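Local coordinates for protein glutaredoxin (Populus tremula x Populus tremuloides, PDB 2E7P) that binds a [2Fe-2S] cluster ligated with the help of glutathione and probably reduces low-molecular-weight and protein disulfides at the expense of glutathione, at residues F25-C30 with E51-S56. Numbering follows the deposited sequence.
Sequences FSKTYC and ELDELS. With GSH (glutathione), chain H; FES (Fe2/s2 (inorganic) cluster), chain E.
Asp53 grips Thr28 through both carboxylate oxygens, an aspartate being able to take a hydroxyl and an amide at once. Asp53 OD2 turns its syn lone pair to Thr28 OG1, 2.5 Å away, while Asp53 OD1 accepts from Thr28 N (3.1 Å), which lies 31° out of the carboxylate plane. Threonine suits the place: with OG1 between the backbone N and the carbonyl carbon (chi1 55°), hydroxyl and amide reach one carboxylate together. An alanine in place of Asp53 would probably leave that amide and hydroxyl without their shared acceptor and the Lys27-Cys30 turn less firmly held. Two residues earlier on each segment, the short Ser26 donates through OG to Glu51 OE1 (2.7 Å) from above the carboxylate plane; the longer glutamate also reaches Lys37, which forms a salt bridge with its other oxygen. The parallel pairing of Ser26 with Glu51 is continued by a hydrogen bond from Leu52 N to Ser26 O (2.7 Å).

Among apolar contacts, the branched end of Leu52 brings CD2 to Phe25 CD1 (4.0 Å), and Thr28 CG2 packs on the Glu51 chain. The long Lys27 chain, bent at chi2 and chi4, passes Asp53 and hydrogen-bonds through NZ to glutathione O32 (2.7 Å); Tyr29 OH hydrogen-bonds to O31. Cys30, the N-cap residue of helix 31-42, binds through SG the same cluster iron as the glutathione sulfur. This is the glutathione- and cluster-binding site of a glutaredoxin, where the first strand of its thioredoxin fold leads into the following helix.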
# COMPACT_ATOMS: atom_id res chain seq x y z
N PHE C 25 10.50 7.79 3.68
CA PHE C 25 9.13 8.26 3.95
C PHE C 25 8.10 7.26 3.40
O PHE C 25 8.17 6.85 2.25
CB PHE C 25 8.91 9.69 3.42
CG PHE C 25 9.84 10.72 4.03
CD1 PHE C 25 9.49 11.40 5.19
CD2 PHE C 25 11.04 11.02 3.42
CE1 PHE C 25 10.31 12.38 5.73
CE2 PHE C 25 11.90 11.97 3.97
CZ PHE C 25 11.52 12.65 5.13
N SER C 26 7.16 6.87 4.25
CA SER C 26 6.37 5.67 4.08
C SER C 26 4.95 5.87 4.64
O SER C 26 4.67 6.87 5.30
CB SER C 26 7.10 4.52 4.80
OG SER C 26 6.37 3.32 4.78
N LYS C 27 4.04 4.96 4.31
CA LYS C 27 2.74 4.83 4.94
C LYS C 27 2.68 3.35 5.36
O LYS C 27 3.17 2.47 4.63
CB LYS C 27 1.59 5.14 3.97
CG LYS C 27 1.44 6.60 3.49
CD LYS C 27 0.73 7.48 4.47
CE LYS C 27 0.79 8.94 4.01
NZ LYS C 27 -0.39 9.37 3.16
N THR C 28 2.08 3.09 6.53
CA THR C 28 2.13 1.76 7.15
C THR C 28 1.32 0.76 6.32
O THR C 28 1.61 -0.42 6.31
CB THR C 28 1.54 1.78 8.56
OG1 THR C 28 0.21 2.31 8.50
CG2 THR C 28 2.42 2.62 9.52
N TYR C 29 0.31 1.26 5.62
CA TYR C 29 -0.57 0.40 4.84
C TYR C 29 -0.06 0.05 3.43
O TYR C 29 -0.71 -0.75 2.73
CB TYR C 29 -1.97 1.03 4.77
CG TYR C 29 -1.97 2.42 4.18
CD1 TYR C 29 -1.86 2.61 2.79
CD2 TYR C 29 -2.08 3.54 5.01
CE1 TYR C 29 -1.85 3.87 2.25
CE2 TYR C 29 -2.08 4.84 4.47
CZ TYR C 29 -1.96 4.98 3.09
OH TYR C 29 -1.95 6.24 2.58
N CYS C 30 1.07 0.62 2.98
CA CYS C 30 1.41 0.51 1.57
C CYS C 30 2.42 -0.58 1.25
O CYS C 30 3.54 -0.57 1.73
CB CYS C 30 1.87 1.85 0.94
SG CYS C 30 1.94 1.80 -0.92
N GLU C 51 6.95 6.86 9.07
CA GLU C 51 5.60 6.54 8.64
C GLU C 51 4.74 7.79 8.73
O GLU C 51 4.38 8.22 9.81
CB GLU C 51 5.03 5.40 9.48
CG GLU C 51 5.92 4.15 9.50
CD GLU C 51 5.78 3.28 8.23
OE1 GLU C 51 5.22 3.73 7.22
OE2 GLU C 51 6.29 2.12 8.23
N LEU C 52 4.40 8.37 7.58
CA LEU C 52 3.72 9.66 7.60
C LEU C 52 2.32 9.59 8.22
O LEU C 52 1.88 10.54 8.85
CB LEU C 52 3.70 10.29 6.21
CG LEU C 52 5.04 10.71 5.58
CD1 LEU C 52 4.87 10.94 4.08
CD2 LEU C 52 5.69 11.94 6.24
N ASP C 53 1.62 8.47 8.04
CA ASP C 53 0.26 8.30 8.60
C ASP C 53 0.28 8.12 10.12
O ASP C 53 -0.77 8.03 10.76
CB ASP C 53 -0.48 7.12 7.91
CG ASP C 53 0.30 5.79 7.98
OD1 ASP C 53 1.56 5.79 7.99
OD2 ASP C 53 -0.35 4.72 8.03
N GLU C 54 1.46 8.04 10.72
CA GLU C 54 1.48 7.92 12.18
C GLU C 54 1.89 9.25 12.82
O GLU C 54 2.06 9.33 14.02
CB GLU C 54 2.38 6.77 12.62
CG GLU C 54 1.78 5.40 12.32
CD GLU C 54 2.63 4.27 12.83
OE1 GLU C 54 3.87 4.44 12.95
OE2 GLU C 54 2.07 3.19 13.12
N LEU C 55 2.04 10.28 12.01
CA LEU C 55 2.43 11.59 12.49
C LEU C 55 1.24 12.54 12.36
O LEU C 55 0.55 12.49 11.35
CB LEU C 55 3.61 12.10 11.68
CG LEU C 55 4.90 11.25 11.74
CD1 LEU C 55 5.90 11.85 10.80
CD2 LEU C 55 5.48 11.16 13.16
N SER C 56 1.00 13.40 13.35
CA SER C 56 -0.09 14.38 13.25
C SER C 56 0.14 15.38 12.12
O SER C 56 -0.81 15.82 11.48
CB SER C 56 -0.34 15.12 14.58
OG SER C 56 0.88 15.67 15.09
N1 GSH H . 5.61 5.22 -9.00
CA1 GSH H . 5.53 5.42 -7.55
C1 GSH H . 6.64 4.64 -6.91
O11 GSH H . 6.99 4.82 -5.70
O12 GSH H . 7.22 3.81 -7.65
CB1 GSH H . 4.13 5.02 -7.05
CG1 GSH H . 3.90 5.33 -5.55
CD1 GSH H . 2.44 5.34 -5.20
OE1 GSH H . 1.56 5.21 -6.05
N2 GSH H . 2.14 5.59 -3.93
CA2 GSH H . 0.75 5.67 -3.46
C2 GSH H . 0.62 6.94 -2.65
O2 GSH H . 1.59 7.48 -2.09
CB2 GSH H . 0.41 4.42 -2.59
SG2 GSH H . 0.50 2.65 -3.10
N3 GSH H . -0.60 7.49 -2.54
CA3 GSH H . -0.81 8.67 -1.76
C3 GSH H . -0.62 8.30 -0.29
O31 GSH H . -0.83 7.14 0.13
O32 GSH H . -0.25 9.20 0.48
FE1 FES E . 0.62 1.34 -1.92
FE2 FES E . -1.02 -0.93 -2.07
S1 FES E . -0.80 0.59 -1.39
S2 FES E . 0.50 -0.23 -2.74